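Local structure of succinate--CoA ligase subunit alpha (Campylobacter jejuni, 6MEL) at residues Gly179-Ile183 with His247-Ile251; Ile210-Val216 with Asp256-Lys262. The protein forms the alpha subunit of a two-subunit ligase, combining an N-terminal Rossmann-like domain with a second alpha/beta domain of the CoA-ligase family. All blocks are in the same frame, centred on the assembly; numbering follows the deposited sequence.

Contacts 1 and 2 lie in the same alpha/beta domain, among the loops at the carboxy ends of its parallel strands, with their centres about 12 Å apart. Their segments alternate along the chain, and the long loop after strand 230-235 supplies 247-251 to contact 1 before the chain reaches 256-262 in contact 2. The two touch directly where Ile210 CD1 packs against Ala250 O at 3.4 Å. Glu209 joins them as well: its OE2 bonds to His247 ND1 in contact 1, while its backbone O accepts from Lys262 NZ in contact 2. Another protein chain packs against both, and in contact 1 also bonds to Gly249 O through a basic side chain.

Contact 1: residues Gly179-Ile183 with His247-Ile251; sequences GGDPI and HAGAI
A type I beta turn running from His247 to Ala250 packs here on Gly180-Pro182, part of the loop that follows strand 172-177 at the carboxy edge of the domain's mixed sheet. The turn, closed by Ala250 N on His247 O (2.8 Å), offers the amide of its third residue: Gly249 N donates to Gly180 O at 2.9 Å. The bond is bent at the hydrogen, although the donor lies in the carbonyl plane. The same oxygen is approached by His247 CB at 3.3 Å, a close van der Waals contact at the root of the imidazole. In His247, chi1 of -75° sets CG beside the backbone N, and chi2 of 160° turns one ring face onto Gly180. There Gly180 CA makes a CH-pi contact, 3.9 Å from the ring centroid and 15° off the ring normal. Glycine suits this position because the ring lies directly on its CA, where a side chain has no room. Gly249 suits its place because its bare CA lies against Gly180 O and the Asp181-Pro182 peptide, which leave little room for a side chain. The His247 ring is also held from another part of the chain, ND1 being hydrogen-bonded to Glu209 OE2. Asn123 braces the opposing loop: its ND2 is bonded to Asp181 OD1, and it shares a backbone hydrogen bond with Gly180. On the far side of the turn, Gly249 O is bonded to a basic side chain of another protein chain, so the turn is part of a subunit interface as well as of this buried packing. A small methyl completes the fit between the loops, Ala248 CB resting 4.0 Å from Pro182 CD and 4.0 Å from Asp181 OD1.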
loop_
_atom_site.group_PDB
_atom_site.type_symbol
_atom_site.label_atom_id
_atom_site.label_comp_id
_atom_site.label_asym_id
_atom_site.label_seq_id
_atom_site.Cartn_x
_atom_site.Cartn_y
_atom_site.Cartn_z
ATOM N N GLY A 179 0.222 -4.601 -10.378
ATOM C CA GLY A 179 0.372 -3.469 -9.508
ATOM C C GLY A 179 0.183 -3.788 -8.038
ATOM O O GLY A 179 -0.497 -4.767 -7.655
ATOM N N GLY A 180 0.801 -2.925 -7.221
ATOM C CA GLY A 180 0.867 -3.081 -5.769
ATOM C C GLY A 180 -0.063 -2.137 -4.998
ATOM O O GLY A 180 0.068 -2.000 -3.786
ATOM N N ASP A 181 -0.979 -1.472 -5.700
ATOM C CA ASP A 181 -1.879 -0.496 -5.079
ATOM C C ASP A 181 -3.199 -1.169 -4.685
ATOM O O ASP A 181 -3.523 -2.293 -5.093
ATOM C CB ASP A 181 -2.103 0.692 -6.013
ATOM C CG ASP A 181 -0.948 1.676 -6.034
ATOM O OD1 ASP A 181 0.030 1.459 -5.291
ATOM O OD2 ASP A 181 -1.056 2.693 -6.783
ATOM N N PRO A 182 -3.998 -0.519 -3.831
ATOM C CA PRO A 182 -5.249 -1.100 -3.370
ATOM C C PRO A 182 -6.315 -1.194 -4.466
ATOM O O PRO A 182 -7.122 -2.114 -4.458
ATOM C CB PRO A 182 -5.730 -0.150 -2.253
ATOM C CG PRO A 182 -4.610 0.849 -2.009
ATOM C CD PRO A 182 -3.708 0.778 -3.210
ATOM N N ILE A 183 -6.301 -0.237 -5.386
ATOM C CA ILE A 183 -7.112 -0.347 -6.617
ATOM C C ILE A 183 -6.172 -0.486 -7.825
ATOM O O ILE A 183 -5.325 0.380 -8.038
ATOM C CB ILE A 183 -8.012 0.878 -6.786
ATOM C CG1 ILE A 183 -8.949 1.109 -5.603
ATOM C CG2 ILE A 183 -8.767 0.820 -8.103
ATOM C CD1 ILE A 183 -9.753 2.406 -5.754
ATOM N N HIS A 247 4.480 -1.506 -0.456
ATOM C CA HIS A 247 3.330 -1.207 -1.344
ATOM C C HIS A 247 2.112 -0.676 -0.571
ATOM O O HIS A 247 1.672 -1.249 0.453
ATOM C CB HIS A 247 2.877 -2.486 -2.041
ATOM C CG HIS A 247 3.759 -2.932 -3.136
ATOM N ND1 HIS A 247 3.721 -4.222 -3.559
ATOM C CD2 HIS A 247 4.616 -2.257 -3.939
ATOM C CE1 HIS A 247 4.557 -4.358 -4.564
ATOM N NE2 HIS A 247 5.100 -3.148 -4.856
ATOM N N ALA A 248 1.466 0.362 -1.110
ATOM C CA ALA A 248 0.226 0.877 -0.480
ATOM C C ALA A 248 -0.796 -0.256 -0.280
ATOM O O ALA A 248 -1.516 -0.243 0.648
ATOM C CB ALA A 248 -0.343 1.980 -1.334
ATOM N N GLY A 249 -0.853 -1.237 -1.188
ATOM C CA GLY A 249 -1.831 -2.289 -1.078
ATOM C C GLY A 249 -1.440 -3.398 -0.112
ATOM O O GLY A 249 -2.263 -4.260 0.221
ATOM N N ALA A 250 -0.193 -3.398 0.362
ATOM C CA ALA A 250 0.318 -4.550 1.084
ATOM C C ALA A 250 0.145 -4.346 2.584
ATOM O O ALA A 250 1.110 -4.071 3.295
ATOM C CB ALA A 250 1.761 -4.815 0.730
ATOM N N ILE A 251 -1.077 -4.566 3.055
ATOM C CA ILE A 251 -1.412 -4.361 4.445
ATOM C C ILE A 251 -2.515 -5.356 4.812
ATOM O O ILE A 251 -3.471 -5.524 4.067
ATOM C CB ILE A 251 -1.780 -2.892 4.727
ATOM C CG1 ILE A 251 -2.192 -2.722 6.191
ATOM C CG2 ILE A 251 -2.861 -2.373 3.791
ATOM C CD1 ILE A 251 -2.135 -1.276 6.668
#

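Contact 2: residues Ile210-Val216 with Asp256-Lys262; sequences IGGSLEV and DESAAAK
Lys262 and the Gly211-Gly212 loop form the dense part of this contact. The lysine chain, extended beyond CG, reaches from helix 259-268 across the Glu215 side chain at a slant and delivers NZ to Gly211 O at 2.8 Å, from above the carbonyl plane. A weaker bond goes to Gly212 O, and Glu215 OE1 completes a salt bridge at 2.7 Å, met from above the carboxylate plane; Glu209 O is a further acceptor. A buried ammonium thus has several oxygens around it, which probably favours its charged form. Glu215 reaches it by a bend at chi2 (93°), while its OE2 pairs with Lys153. Gly211 N makes a nearly straight bond, 170° at the hydrogen, to Glu257 O (3.0 Å), and Gly212 N meets the anti side of Glu257 OE2 at 2.7 Å. Both glycines have positive phi, which suits the residue type. Nearby, Ile210 CG2 touches Ala259 CB at 4.2 Å.

The outer side is looser. Exposed Asp256, its OD1 bonded to Ser254, brings OD2 within 3.8 Å of Ser213 CB and its backbone O near Val216 CG2. Val216 CG2 lies 3.9 Å from Lys262 CG, the side chains crossing near a right angle. Ser258, N-cap of helix 259-268, accepts from Ala261 N at OG, also bonded to Ala255 O. Residues 210-216 are the strand-to-helix connection of the beta-alpha-beta unit 203-209, 214-225, 230-235, here joined to helix 259-268.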
loop_
_atom_site.group_PDB
_atom_site.type_symbol
_atom_site.label_atom_id
_atom_site.label_comp_id
_atom_site.label_asym_id
_atom_site.label_seq_id
_atom_site.Cartn_x
_atom_site.Cartn_y
_atom_site.Cartn_z
ATOM N N ILE A 210 -0.037 -9.998 0.505
ATOM C CA ILE A 210 -0.977 -9.575 1.513
ATOM C C ILE A 210 -1.799 -8.396 0.996
ATOM O O ILE A 210 -1.320 -7.564 0.220
ATOM C CB ILE A 210 -0.257 -9.201 2.809
ATOM C CG1 ILE A 210 0.852 -8.180 2.568
ATOM C CG2 ILE A 210 0.275 -10.436 3.512
ATOM C CD1 ILE A 210 1.227 -7.428 3.853
ATOM N N GLY A 211 -3.044 -8.324 1.492
ATOM C CA GLY A 211 -3.918 -7.145 1.290
ATOM C C GLY A 211 -5.020 -7.450 0.298
ATOM O O GLY A 211 -4.758 -7.960 -0.814
ATOM N N GLY A 212 -6.250 -7.089 0.685
ATOM C CA GLY A 212 -7.467 -7.454 -0.035
ATOM C C GLY A 212 -7.546 -8.963 -0.232
ATOM O O GLY A 212 -6.788 -9.756 0.388
ATOM N N SER A 213 -8.440 -9.383 -1.113
ATOM C CA SER A 213 -8.775 -10.827 -1.192
ATOM C C SER A 213 -8.871 -11.289 -2.644
ATOM O O SER A 213 -9.516 -12.288 -2.929
ATOM C CB SER A 213 -10.067 -11.105 -0.419
ATOM O OG SER A 213 -11.116 -10.333 -0.970
ATOM N N LEU A 214 -8.187 -10.600 -3.564
ATOM C CA LEU A 214 -8.228 -11.009 -5.000
ATOM C C LEU A 214 -7.787 -12.476 -5.157
ATOM O O LEU A 214 -8.404 -13.236 -5.948
ATOM C CB LEU A 214 -7.346 -10.095 -5.864
ATOM C CG LEU A 214 -7.908 -8.702 -6.178
ATOM C CD1 LEU A 214 -6.891 -7.921 -6.982
ATOM C CD2 LEU A 214 -9.240 -8.754 -6.946
ATOM N N GLU A 215 -6.737 -12.869 -4.430
ATOM C CA GLU A 215 -6.149 -14.203 -4.604
ATOM C C GLU A 215 -7.085 -15.288 -4.022
ATOM O O GLU A 215 -7.103 -16.413 -4.516
ATOM C CB GLU A 215 -4.740 -14.246 -3.997
ATOM C CG GLU A 215 -3.757 -13.268 -4.637
ATOM C CD GLU A 215 -3.670 -11.915 -3.950
ATOM O OE1 GLU A 215 -4.660 -11.508 -3.292
ATOM O OE2 GLU A 215 -2.609 -11.278 -4.039
ATOM N N VAL A 216 -7.863 -14.964 -2.991
ATOM C CA VAL A 216 -8.882 -15.908 -2.433
ATOM C C VAL A 216 -9.977 -16.126 -3.486
ATOM O O VAL A 216 -10.246 -17.236 -3.872
ATOM C CB VAL A 216 -9.504 -15.388 -1.121
ATOM C CG1 VAL A 216 -10.650 -16.289 -0.592
ATOM C CG2 VAL A 216 -8.447 -15.199 -0.058
ATOM N N ASP A 256 -8.677 -12.648 6.279
ATOM C CA ASP A 256 -8.796 -13.105 4.873
ATOM C C ASP A 256 -7.871 -12.310 3.913
ATOM O O ASP A 256 -7.862 -12.566 2.684
ATOM C CB ASP A 256 -10.261 -13.081 4.414
ATOM C CG ASP A 256 -10.786 -11.686 4.097
ATOM O OD1 ASP A 256 -10.486 -10.744 4.872
ATOM O OD2 ASP A 256 -11.491 -11.540 3.069
ATOM N N GLU A 257 -7.136 -11.308 4.432
ATOM C CA GLU A 257 -6.185 -10.556 3.625
ATOM C C GLU A 257 -4.762 -11.097 3.854
ATOM O O GLU A 257 -3.811 -10.637 3.254
ATOM C CB GLU A 257 -6.239 -9.066 3.956
ATOM C CG GLU A 257 -7.574 -8.375 3.659
ATOM C CD GLU A 257 -7.463 -6.892 3.984
ATOM O OE1 GLU A 257 -7.465 -6.546 5.162
ATOM O OE2 GLU A 257 -7.121 -6.140 3.101
ATOM N N SER A 258 -4.617 -12.012 4.788
ATOM C CA SER A 258 -3.322 -12.548 5.171
ATOM C C SER A 258 -2.793 -13.518 4.107
ATOM O O SER A 258 -3.556 -14.119 3.307
ATOM C CB SER A 258 -3.430 -13.265 6.491
ATOM O OG SER A 258 -4.115 -14.507 6.287
ATOM N N ALA A 259 -1.479 -13.743 4.123
ATOM C CA ALA A 259 -0.913 -14.660 3.134
ATOM C C ALA A 259 -1.439 -16.082 3.390
ATOM O O ALA A 259 -1.700 -16.821 2.440
ATOM C CB ALA A 259 0.590 -14.618 3.171
ATOM N N ALA A 260 -1.530 -16.488 4.663
ATOM C CA ALA A 260 -1.976 -17.874 5.004
ATOM C C ALA A 260 -3.386 -18.117 4.440
ATOM O O ALA A 260 -3.631 -19.177 3.895
ATOM C CB ALA A 260 -1.955 -18.131 6.513
ATOM N N ALA A 261 -4.302 -17.137 4.594
ATOM C CA ALA A 261 -5.684 -17.283 4.129
ATOM C C ALA A 261 -5.732 -17.453 2.611
ATOM O O ALA A 261 -6.513 -18.229 2.096
ATOM C CB ALA A 261 -6.548 -16.122 4.568
ATOM N N LYS A 262 -4.878 -16.726 1.891
ATOM C CA LYS A 262 -4.872 -16.806 0.456
ATOM C C LYS A 262 -4.305 -18.164 0.020
ATOM O O LYS A 262 -4.822 -18.817 -0.894
ATOM C CB LYS A 262 -4.017 -15.667 -0.125
ATOM C CG LYS A 262 -4.636 -14.311 0.123
ATOM C CD LYS A 262 -3.819 -13.115 -0.300
ATOM C CE LYS A 262 -4.570 -11.854 0.075
ATOM N NZ LYS A 262 -4.141 -10.725 -0.758
#